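Local coordinates for nickel-dependent hydrogenase large subunit (Allochromatium vinosum, PDB 3MYR), which oxidises molecular hydrogen as the nickel-iron large subunit of a heterodimeric hydrogenase, handing the electrons to an acceptor, at residues E77-I82 with I494-G499; H107-H112 with L192-W197; A206-K211 with S232-K237; L299-A304 with Y398-D403. One frame throughout, in Å; residues are numbered along the deposited sequence.

Contact 1 (E77-I82 with I494-G499); sequences EDALRI and IVIEDG
Ala-79 and Leu-80 meet Ile-494 and Ile-496 in a small, mostly buried helix-on-sheet contact made of hydrocarbon groups only, where the C-terminal turn of helix 67-80 lies against strand 488-497. Ile-494 and Ile-496 are two positions apart in an extended chain, so both start toward the helix while Val-495 between them starts away. Alanine suits the helical side of this pair, since its single methyl lets the backbones come near: the CA atoms of Ala-79 and Ile-494 are 7.5 Å apart. Ala-79 CB lies 4.2 Å from CG2 of Ile-494. Ala-79 CB is also 4.0 Å from CD1 of Ile-496, whose longer branch does the reaching: CG1 is anti to the carbonyl carbon (chi1 -63°), and chi2 of 160° stretches the chain out toward the helix. Leu-80 approaches that same CD1 from another direction, its CD1 at 4.2 Å and its side chain roughly perpendicular to that of Ile-496. The strand is the middle one of a three-stranded antiparallel sheet, and after Glu-497 it turns back into strand 500-507 through Asp-498 and Gly-499, the two central residues of a type I' turn, both with positive phi, in a beta hairpin. At Gly-499 a CB would strike the preceding carbonyl oxygen. Strand 500-507 carries Ala-506, a ligand of the magnesium ion with Glu-42 and His-561; the ion is about 12 Å from the side chain of Ile-494. Beside the apolar patch, Asp-78 OD2 is hydrogen-bonded to Val-480 N, which ties the helix to the neighbouring strand 476-485 as well.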
# COMPACT_ATOMS: atom_id res chain seq x y z
N GLU B 77 -0.60 -9.06 -20.93
CA GLU B 77 -1.57 -9.98 -21.47
C GLU B 77 -2.50 -9.25 -22.47
O GLU B 77 -2.80 -9.79 -23.54
CB GLU B 77 -2.36 -10.59 -20.32
CG GLU B 77 -1.51 -11.63 -19.51
CD GLU B 77 -1.90 -11.76 -18.04
OE1 GLU B 77 -3.00 -11.25 -17.64
OE2 GLU B 77 -1.10 -12.43 -17.32
N ASP B 78 -2.87 -8.00 -22.18
CA ASP B 78 -3.72 -7.25 -23.11
C ASP B 78 -2.94 -6.96 -24.40
O ASP B 78 -3.49 -7.14 -25.49
CB ASP B 78 -4.22 -5.93 -22.47
CG ASP B 78 -5.25 -5.21 -23.33
OD1 ASP B 78 -6.33 -5.79 -23.49
OD2 ASP B 78 -5.00 -4.10 -23.88
N ALA B 79 -1.69 -6.50 -24.28
CA ALA B 79 -0.90 -6.13 -25.46
C ALA B 79 -0.70 -7.31 -26.42
O ALA B 79 -0.70 -7.14 -27.67
CB ALA B 79 0.47 -5.58 -25.00
N LEU B 80 -0.58 -8.49 -25.82
CA LEU B 80 -0.09 -9.69 -26.49
C LEU B 80 -1.24 -10.65 -26.77
O LEU B 80 -1.07 -11.65 -27.51
CB LEU B 80 0.88 -10.38 -25.57
CG LEU B 80 2.35 -10.05 -25.78
CD1 LEU B 80 2.81 -8.95 -26.80
CD2 LEU B 80 3.32 -10.38 -24.70
N ARG B 81 -2.40 -10.33 -26.20
CA ARG B 81 -3.66 -11.17 -26.25
C ARG B 81 -3.43 -12.53 -25.68
O ARG B 81 -3.69 -13.53 -26.33
CB ARG B 81 -4.25 -11.31 -27.68
CG ARG B 81 -3.89 -10.09 -28.50
CD ARG B 81 -5.01 -9.15 -28.77
NE ARG B 81 -5.25 -9.18 -30.22
CZ ARG B 81 -6.17 -9.95 -30.86
NH1 ARG B 81 -6.29 -9.87 -32.20
NH2 ARG B 81 -6.98 -10.78 -30.18
N ILE B 82 -2.89 -12.59 -24.48
CA ILE B 82 -2.77 -13.88 -23.87
C ILE B 82 -4.06 -14.09 -23.06
O ILE B 82 -4.40 -13.24 -22.26
CB ILE B 82 -1.58 -13.83 -22.95
CG1 ILE B 82 -0.34 -13.56 -23.79
CG2 ILE B 82 -1.49 -15.10 -22.09
CD1 ILE B 82 0.93 -13.19 -22.94
N ILE B 494 0.93 0.11 -21.61
CA ILE B 494 2.31 -0.28 -22.04
C ILE B 494 2.42 -0.22 -23.56
O ILE B 494 1.49 -0.60 -24.28
CB ILE B 494 2.69 -1.67 -21.56
CG1 ILE B 494 4.15 -2.01 -21.91
CG2 ILE B 494 1.74 -2.75 -22.16
CD1 ILE B 494 4.63 -3.37 -21.24
N VAL B 495 3.57 0.19 -24.04
CA VAL B 495 3.85 0.12 -25.45
C VAL B 495 5.11 -0.66 -25.60
O VAL B 495 6.15 -0.33 -24.97
CB VAL B 495 4.03 1.57 -26.05
CG1 VAL B 495 4.45 1.54 -27.51
CG2 VAL B 495 2.75 2.39 -25.83
N ILE B 496 5.05 -1.68 -26.45
CA ILE B 496 6.17 -2.62 -26.61
C ILE B 496 6.77 -2.51 -28.00
O ILE B 496 6.04 -2.54 -29.01
CB ILE B 496 5.77 -4.11 -26.39
CG1 ILE B 496 5.29 -4.36 -24.94
CG2 ILE B 496 6.95 -5.02 -26.70
CD1 ILE B 496 4.44 -5.63 -24.83
N GLU B 497 8.08 -2.39 -28.06
CA GLU B 497 8.74 -2.40 -29.37
C GLU B 497 9.92 -3.36 -29.33
O GLU B 497 10.79 -3.26 -28.47
CB GLU B 497 9.22 -0.98 -29.82
CG GLU B 497 8.07 0.03 -29.80
CD GLU B 497 8.48 1.47 -30.28
OE1 GLU B 497 9.68 1.79 -30.25
OE2 GLU B 497 7.59 2.30 -30.60
N ASP B 498 9.94 -4.27 -30.29
CA ASP B 498 11.06 -5.22 -30.43
C ASP B 498 11.44 -5.92 -29.11
O ASP B 498 12.62 -5.95 -28.72
CB ASP B 498 12.27 -4.52 -31.06
CG ASP B 498 11.96 -3.96 -32.48
OD1 ASP B 498 12.36 -2.80 -32.79
OD2 ASP B 498 11.24 -4.67 -33.24
N GLY B 499 10.44 -6.42 -28.39
CA GLY B 499 10.70 -7.15 -27.15
C GLY B 499 10.91 -6.23 -25.92
O GLY B 499 11.15 -6.73 -24.83

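Contact 2 (H107-H112 with L192-W197); sequences HFYHLH and LEALAW
Segments 107-112 and 192-197 are helical and cross steeply, at -119° with their axes 9.6 Å apart at closest approach, which brings Tyr-109 opposite Ala-194 and His-110 opposite Leu-195. Alanine suits the crossing because a bare methyl fits between two rings: Ala-194 CB is 3.8 Å from CD2 of Tyr-109 and 3.6 Å from CE1 of His-110. The imidazole is sandwiched. Tyr-109 CB lies over one face, and over the opposite face comes CD2 of Leu-195, a CH-pi contact at 3.7 Å from the ring centroid and 19° off its normal. Leu-195 CG also comes close, 3.4 Å from NE2 of His-110. With CG anti to the carbonyl carbon (chi1 -56°), the ring of His-110 extends toward the second helix, where NE2 is hydrogen-bonded to the backbone oxygen of Tyr-191. Putting an alanine in place of His-110 would probably leave that carbonyl without its imidazole partner and Leu-195 CD2 facing a gap. Tyr-109 sends its hydroxyl elsewhere, to a hydrogen bond with OD2 of Asp-260 on helix 236-265. Just here helix 86-112 ends in a wider pi-type turn, in which His-107 O accepts from both Leu-111 N and His-112 N. Leu-195 also packs on Glu-30 of the small subunit. This is helix-to-helix packing in the helical part of the large subunit, joining helices 86-112 and 181-201 away from its metal sites, with a small alanine near the closest point.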
# COMPACT_ATOMS: atom_id res chain seq x y z
N HIS B 107 -6.81 0.03 6.97
CA HIS B 107 -7.04 1.47 6.81
C HIS B 107 -7.99 1.98 7.90
O HIS B 107 -7.73 2.99 8.58
CB HIS B 107 -7.72 1.88 5.46
CG HIS B 107 -7.97 3.33 5.39
ND1 HIS B 107 -9.22 3.90 5.55
CD2 HIS B 107 -7.10 4.37 5.30
CE1 HIS B 107 -9.12 5.21 5.48
NE2 HIS B 107 -7.84 5.52 5.33
N PHE B 108 -9.09 1.30 8.07
CA PHE B 108 -10.07 1.77 9.03
C PHE B 108 -9.50 1.87 10.47
O PHE B 108 -9.65 2.90 11.12
CB PHE B 108 -11.34 0.96 9.03
CG PHE B 108 -12.36 1.50 10.04
CD1 PHE B 108 -12.55 0.89 11.27
CD2 PHE B 108 -13.07 2.67 9.75
CE1 PHE B 108 -13.49 1.43 12.24
CE2 PHE B 108 -13.99 3.23 10.64
CZ PHE B 108 -14.20 2.60 11.91
N TYR B 109 -8.90 0.80 10.99
CA TYR B 109 -8.40 0.84 12.36
C TYR B 109 -7.13 1.64 12.50
O TYR B 109 -7.06 2.53 13.34
CB TYR B 109 -8.25 -0.56 12.99
CG TYR B 109 -9.59 -1.16 13.22
CD1 TYR B 109 -10.39 -0.73 14.29
CD2 TYR B 109 -10.14 -2.01 12.30
CE1 TYR B 109 -11.66 -1.26 14.47
CE2 TYR B 109 -11.42 -2.54 12.46
CZ TYR B 109 -12.17 -2.14 13.54
OH TYR B 109 -13.45 -2.63 13.71
N HIS B 110 -6.14 1.36 11.67
CA HIS B 110 -4.79 1.82 11.98
C HIS B 110 -4.48 3.16 11.38
O HIS B 110 -3.65 3.90 11.93
CB HIS B 110 -3.76 0.73 11.56
CG HIS B 110 -4.07 -0.58 12.22
ND1 HIS B 110 -4.25 -1.74 11.52
CD2 HIS B 110 -4.42 -0.85 13.51
CE1 HIS B 110 -4.62 -2.71 12.36
NE2 HIS B 110 -4.71 -2.19 13.57
N LEU B 111 -5.19 3.52 10.33
CA LEU B 111 -5.00 4.85 9.68
C LEU B 111 -6.14 5.85 9.95
O LEU B 111 -5.86 7.01 10.25
CB LEU B 111 -4.76 4.75 8.16
CG LEU B 111 -3.64 3.72 7.77
CD1 LEU B 111 -3.33 3.84 6.25
CD2 LEU B 111 -2.39 3.88 8.46
N HIS B 112 -7.39 5.42 9.95
CA HIS B 112 -8.50 6.35 9.97
C HIS B 112 -9.01 6.54 11.41
O HIS B 112 -9.34 7.66 11.82
CB HIS B 112 -9.68 5.79 9.10
CG HIS B 112 -10.60 6.87 8.53
ND1 HIS B 112 -10.46 8.22 8.81
CD2 HIS B 112 -11.65 6.77 7.69
CE1 HIS B 112 -11.36 8.91 8.12
NE2 HIS B 112 -12.08 8.06 7.41
N LEU B 192 -6.29 -3.24 18.26
CA LEU B 192 -5.25 -4.21 18.61
C LEU B 192 -5.59 -5.60 18.04
O LEU B 192 -4.70 -6.32 17.59
CB LEU B 192 -5.10 -4.30 20.13
CG LEU B 192 -4.41 -3.07 20.77
CD1 LEU B 192 -4.61 -3.13 22.24
CD2 LEU B 192 -2.91 -2.97 20.45
N GLU B 193 -6.87 -6.00 18.10
CA GLU B 193 -7.23 -7.27 17.48
C GLU B 193 -6.97 -7.22 15.96
O GLU B 193 -6.59 -8.22 15.37
CB GLU B 193 -8.71 -7.62 17.72
CG GLU B 193 -9.11 -7.71 19.15
CD GLU B 193 -8.41 -8.92 19.85
OE1 GLU B 193 -8.11 -9.92 19.13
OE2 GLU B 193 -8.09 -8.83 21.08
N ALA B 194 -7.23 -6.08 15.32
CA ALA B 194 -7.00 -5.97 13.88
C ALA B 194 -5.53 -6.16 13.54
O ALA B 194 -5.24 -6.71 12.47
CB ALA B 194 -7.54 -4.59 13.29
N LEU B 195 -4.58 -5.74 14.42
CA LEU B 195 -3.19 -6.00 14.09
C LEU B 195 -2.91 -7.51 14.12
O LEU B 195 -2.14 -7.98 13.30
CB LEU B 195 -2.19 -5.32 15.05
CG LEU B 195 -2.15 -3.83 15.01
CD1 LEU B 195 -1.46 -3.33 16.32
CD2 LEU B 195 -1.37 -3.46 13.72
N ALA B 196 -3.43 -8.26 15.11
CA ALA B 196 -3.18 -9.72 15.15
C ALA B 196 -3.89 -10.40 13.95
O ALA B 196 -3.37 -11.30 13.32
CB ALA B 196 -3.69 -10.32 16.46
N TRP B 197 -5.11 -9.96 13.66
CA TRP B 197 -5.86 -10.57 12.57
C TRP B 197 -5.17 -10.32 11.20
O TRP B 197 -5.05 -11.23 10.34
CB TRP B 197 -7.31 -9.97 12.55
CG TRP B 197 -8.05 -10.32 11.30
CD1 TRP B 197 -8.81 -11.46 11.06
CD2 TRP B 197 -8.08 -9.54 10.09
NE1 TRP B 197 -9.32 -11.39 9.77
CE2 TRP B 197 -8.92 -10.20 9.18
CE3 TRP B 197 -7.53 -8.29 9.72
CZ2 TRP B 197 -9.14 -9.72 7.88
CZ3 TRP B 197 -7.69 -7.86 8.41
CH2 TRP B 197 -8.54 -8.55 7.52

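Contact 3 (A206-K211 with S232-K237); sequences AIFGGK and SALNAK
Leu-234 is the hub of this contact, its two methyls dividing between Ile-207 and Phe-208 at the end of helix 203-209. The aliphatic half is methyl on methyl: CD1 of Leu-234 sits 3.8 Å from CG2 of Ile-207, the beta-branch that stands anti to the backbone N of its residue. The aromatic half belongs to CD2 of Leu-234, which lies 3.9 Å from CE1 of Phe-208 and about as far from CD1 of the same ring, the two side chains running roughly at right angles. Phe-208 begins by pointing away from Leu-234, and its torsions bring the ring back: CG is anti to the carbonyl carbon (chi1 -77°). That ring also meets Phe-204, as well as Ile-91 and Met-95 of helix 86-112, while Ile-207 packs on Val-242 and Leu-245 of helix 236-265. A glycine in place of Leu-234 is likely to open a gap between Ile-207 and Phe-208, leaving CG2 of the one and CE1 of the other without their methyl partners.

Backbone hydrogen bonds form the second kind of interaction, each within its own side of the contact. Gly-210 N gives a 2.7 Å bond to Ala-206 O and then leaves the helix with phi 91°, where a CB would run into the preceding carbonyl oxygen. Leu-234 itself is held by main-chain bonds to Pro-225 and Asp-227, just before Asn-235 at the N-cap of helix 236-265. Since the groups that meet across the contact are hydrocarbon, the match rests on shape and burial, and polar ties fall to the flanks, where Lys-211 NZ is bonded to Cys-147 O of the small subunit and Lys-211 touches the Fe3-S4 cluster.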
# COMPACT_ATOMS: atom_id res chain seq x y z
N ALA B 206 0.90 -15.45 0.93
CA ALA B 206 2.17 -16.18 0.96
C ALA B 206 1.97 -17.57 0.36
O ALA B 206 2.81 -18.07 -0.39
CB ALA B 206 2.70 -16.26 2.40
N ILE B 207 0.80 -18.16 0.59
CA ILE B 207 0.54 -19.47 0.02
C ILE B 207 0.57 -19.47 -1.54
O ILE B 207 1.30 -20.23 -2.14
CB ILE B 207 -0.76 -20.08 0.56
CG1 ILE B 207 -0.60 -20.39 2.05
CG2 ILE B 207 -1.18 -21.39 -0.26
CD1 ILE B 207 -1.97 -20.79 2.76
N PHE B 208 -0.07 -18.51 -2.15
CA PHE B 208 -0.18 -18.46 -3.59
C PHE B 208 0.99 -17.66 -4.17
O PHE B 208 1.42 -17.94 -5.27
CB PHE B 208 -1.47 -17.71 -3.90
CG PHE B 208 -2.70 -18.57 -3.68
CD1 PHE B 208 -2.89 -19.73 -4.46
CD2 PHE B 208 -3.65 -18.23 -2.74
CE1 PHE B 208 -4.06 -20.55 -4.30
CE2 PHE B 208 -4.82 -19.02 -2.56
CZ PHE B 208 -5.01 -20.20 -3.35
N GLY B 209 1.49 -16.67 -3.41
CA GLY B 209 2.39 -15.71 -4.02
C GLY B 209 3.76 -15.76 -3.40
O GLY B 209 4.60 -14.95 -3.76
N GLY B 210 3.96 -16.64 -2.38
CA GLY B 210 5.31 -16.81 -1.81
C GLY B 210 5.61 -15.89 -0.63
O GLY B 210 6.37 -16.25 0.24
N LYS B 211 4.97 -14.70 -0.58
CA LYS B 211 5.32 -13.75 0.47
C LYS B 211 4.35 -12.64 0.50
O LYS B 211 3.71 -12.35 -0.50
CB LYS B 211 6.73 -13.17 0.25
CG LYS B 211 6.90 -12.60 -1.12
CD LYS B 211 8.33 -12.21 -1.39
CE LYS B 211 8.55 -10.79 -0.83
NZ LYS B 211 9.43 -9.98 -1.62
N SER B 232 5.50 -30.16 -3.53
CA SER B 232 6.01 -28.80 -3.85
C SER B 232 5.03 -28.00 -4.73
O SER B 232 5.45 -27.26 -5.72
CB SER B 232 7.31 -28.91 -4.64
OG SER B 232 7.78 -27.58 -4.97
N ALA B 233 3.75 -28.28 -4.56
CA ALA B 233 2.69 -27.64 -5.34
C ALA B 233 1.46 -27.45 -4.44
O ALA B 233 1.38 -28.01 -3.37
CB ALA B 233 2.29 -28.52 -6.55
N LEU B 234 0.48 -26.71 -4.92
CA LEU B 234 -0.79 -26.58 -4.18
C LEU B 234 -1.47 -27.93 -4.21
O LEU B 234 -1.67 -28.49 -5.30
CB LEU B 234 -1.67 -25.61 -4.89
CG LEU B 234 -1.54 -24.12 -4.66
CD1 LEU B 234 -0.76 -23.54 -3.41
CD2 LEU B 234 -1.66 -23.20 -5.90
N ASN B 235 -1.82 -28.46 -3.04
CA ASN B 235 -2.38 -29.80 -2.89
C ASN B 235 -3.49 -29.68 -1.81
O ASN B 235 -3.89 -28.54 -1.42
CB ASN B 235 -1.29 -30.83 -2.53
CG ASN B 235 -0.50 -30.43 -1.28
OD1 ASN B 235 0.69 -30.77 -1.13
ND2 ASN B 235 -1.13 -29.68 -0.42
N ALA B 236 -4.07 -30.80 -1.36
CA ALA B 236 -5.22 -30.73 -0.43
C ALA B 236 -4.87 -30.04 0.89
O ALA B 236 -5.66 -29.27 1.43
CB ALA B 236 -5.77 -32.14 -0.14
N LYS B 237 -3.67 -30.32 1.39
CA LYS B 237 -3.15 -29.69 2.59
C LYS B 237 -3.05 -28.19 2.43
O LYS B 237 -3.59 -27.44 3.26
CB LYS B 237 -1.78 -30.26 2.93
CG LYS B 237 -1.26 -29.76 4.29
CD LYS B 237 -0.35 -28.52 4.12
CE LYS B 237 0.49 -28.11 5.38
NZ LYS B 237 1.27 -26.83 5.05

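Contact 4 (L299-A304 with Y398-D403); sequences LFPRGA and YATGHD
Thr-400 meets Pro-301, and His-402 meets Leu-299, where a Schellman motif ends helix 390-399 beside the beta bulge at Leu-299 and Phe-300. In that motif Gly-401 is the C-prime residue, with phi 78°; its N bonds to Tyr-398 O at 3.1 Å and His-402 N reaches Leu-397 O. Opposite, Leu-299 and Phe-300 both face Asp-286 of the paired strand 281-288, which makes the bulge a classic one.

Thr-400 can be followed outward. Its CB heads for the other segment but stays 4.7 Å from Pro-301 CG. There the chain forks. OG1 takes the position between the backbone N and the carbonyl carbon (chi1 54°), from which its hydroxyl bonds to the oxygen of Met-396, one helical turn back, and weakly to that of Leu-397. A threonine suits a helix end for this reason, its hydroxyl engaging main-chain oxygens of the last turn. The same OG1 comes within 3.9 Å of Pro-301 CG, while CG2, the other branch, lies 4.3 Å from that carbon. The proline thus presents one ring carbon to both branches; the ring also packs on Met-396 and Leu-397, and proline suits the place as a compact apolar ring with no backbone N-H to satisfy.

On the far side of Gly-401, His-402 occupies the N-cap position before helix 403-416. Helix 426-456 closes over this end, with Ala-443 against Leu-299 and Ile-439 against His-402. With CG anti to the backbone N (chi1 180°), the imidazole reaches Leu-299, its side chain slanting across that of the leucine. CE1 of His-402, the carbon between its two nitrogens, ends 3.8 Å from Leu-299 CD1.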
# COMPACT_ATOMS: atom_id res chain seq x y z
N LEU B 299 -17.63 -8.55 -11.25
CA LEU B 299 -18.32 -8.19 -10.01
C LEU B 299 -18.46 -6.63 -9.84
O LEU B 299 -19.53 -6.12 -9.57
CB LEU B 299 -17.59 -8.81 -8.81
CG LEU B 299 -18.14 -8.41 -7.44
CD1 LEU B 299 -19.62 -8.87 -7.40
CD2 LEU B 299 -17.37 -9.17 -6.43
N PHE B 300 -17.40 -5.89 -10.08
CA PHE B 300 -17.49 -4.44 -10.06
C PHE B 300 -17.61 -3.96 -11.50
O PHE B 300 -16.71 -4.19 -12.29
CB PHE B 300 -16.20 -3.85 -9.47
CG PHE B 300 -16.01 -4.12 -7.99
CD1 PHE B 300 -16.98 -3.77 -7.08
CD2 PHE B 300 -14.78 -4.52 -7.51
CE1 PHE B 300 -16.77 -3.97 -5.70
CE2 PHE B 300 -14.55 -4.68 -6.14
CZ PHE B 300 -15.53 -4.41 -5.24
N PRO B 301 -18.70 -3.24 -11.83
CA PRO B 301 -18.90 -2.89 -13.23
C PRO B 301 -18.04 -1.71 -13.65
O PRO B 301 -17.66 -0.89 -12.80
CB PRO B 301 -20.40 -2.52 -13.29
CG PRO B 301 -20.67 -2.02 -11.87
CD PRO B 301 -19.85 -2.89 -10.99
N ARG B 302 -17.77 -1.64 -14.96
CA ARG B 302 -17.11 -0.50 -15.59
C ARG B 302 -18.13 0.59 -15.85
O ARG B 302 -19.22 0.32 -16.35
CB ARG B 302 -16.50 -0.94 -16.92
CG ARG B 302 -15.77 0.18 -17.68
CD ARG B 302 -14.89 -0.34 -18.84
NE ARG B 302 -13.90 -1.22 -18.25
CZ ARG B 302 -13.10 -2.07 -18.91
NH1 ARG B 302 -12.31 -2.93 -18.23
NH2 ARG B 302 -13.15 -2.08 -20.22
N GLY B 303 -17.75 1.84 -15.61
CA GLY B 303 -18.60 2.97 -16.01
C GLY B 303 -18.25 4.24 -15.24
O GLY B 303 -17.38 4.26 -14.37
N ALA B 304 -18.98 5.29 -15.55
CA ALA B 304 -18.76 6.60 -14.97
C ALA B 304 -20.12 7.19 -14.64
O ALA B 304 -21.07 7.12 -15.44
CB ALA B 304 -18.06 7.49 -16.00
N TYR B 398 -24.78 0.21 -6.88
CA TYR B 398 -26.12 0.61 -6.57
C TYR B 398 -26.87 0.95 -7.84
O TYR B 398 -28.02 0.51 -8.07
CB TYR B 398 -26.09 1.88 -5.67
CG TYR B 398 -27.38 2.21 -4.91
CD1 TYR B 398 -28.24 3.24 -5.35
CD2 TYR B 398 -27.76 1.45 -3.81
CE1 TYR B 398 -29.43 3.55 -4.65
CE2 TYR B 398 -28.92 1.70 -3.12
CZ TYR B 398 -29.76 2.77 -3.53
OH TYR B 398 -30.89 3.04 -2.80
N ALA B 399 -26.24 1.79 -8.66
CA ALA B 399 -26.88 2.28 -9.87
C ALA B 399 -27.24 1.12 -10.80
O ALA B 399 -28.22 1.22 -11.53
CB ALA B 399 -25.95 3.27 -10.58
N THR B 400 -26.45 0.04 -10.82
CA THR B 400 -26.65 -1.04 -11.79
C THR B 400 -27.49 -2.17 -11.18
O THR B 400 -27.52 -3.28 -11.72
CB THR B 400 -25.31 -1.65 -12.33
OG1 THR B 400 -24.47 -2.08 -11.24
CG2 THR B 400 -24.50 -0.61 -13.11
N GLY B 401 -28.11 -1.95 -10.02
CA GLY B 401 -29.02 -2.97 -9.52
C GLY B 401 -28.37 -4.20 -8.87
O GLY B 401 -29.00 -5.24 -8.80
N HIS B 402 -27.14 -4.08 -8.35
CA HIS B 402 -26.54 -5.20 -7.58
C HIS B 402 -27.33 -5.40 -6.31
O HIS B 402 -27.42 -4.44 -5.50
CB HIS B 402 -25.05 -4.94 -7.28
CG HIS B 402 -24.36 -6.03 -6.50
ND1 HIS B 402 -23.58 -7.01 -7.10
CD2 HIS B 402 -24.27 -6.25 -5.17
CE1 HIS B 402 -23.08 -7.82 -6.17
NE2 HIS B 402 -23.49 -7.37 -4.99
N ASP B 403 -27.90 -6.60 -6.10
CA ASP B 403 -28.91 -6.75 -5.06
C ASP B 403 -28.32 -6.59 -3.66
O ASP B 403 -28.91 -5.93 -2.80
CB ASP B 403 -29.62 -8.09 -5.13
CG ASP B 403 -30.75 -8.13 -6.19
OD1 ASP B 403 -31.31 -7.08 -6.62
OD2 ASP B 403 -31.09 -9.24 -6.58

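How the contacts relate
All four contacts lie in the one nickel-dependent hydrogenase family region, and none touches another. Contact 1 joins residues more than 400 positions apart, and contacts 2, 3 and 4 follow in series inside the loop it closes. Contacts 1 and 2, on opposite sides of the chain's centre, are farthest apart, 39 Å between centres; contacts 2 and 3 are nearest by that measure, at 26 Å. Contacts 1 and 4 come within about 8 Å at their nearest atoms. Helix 86-112 bears contact 2 and packs on Phe-208 of contact 3; helix 236-265, whose first turn belongs to contact 3, also packs on contact 2. Contacts 2 and 3 also adjoin the small subunit, so the helical core there is shared with the subunit interface.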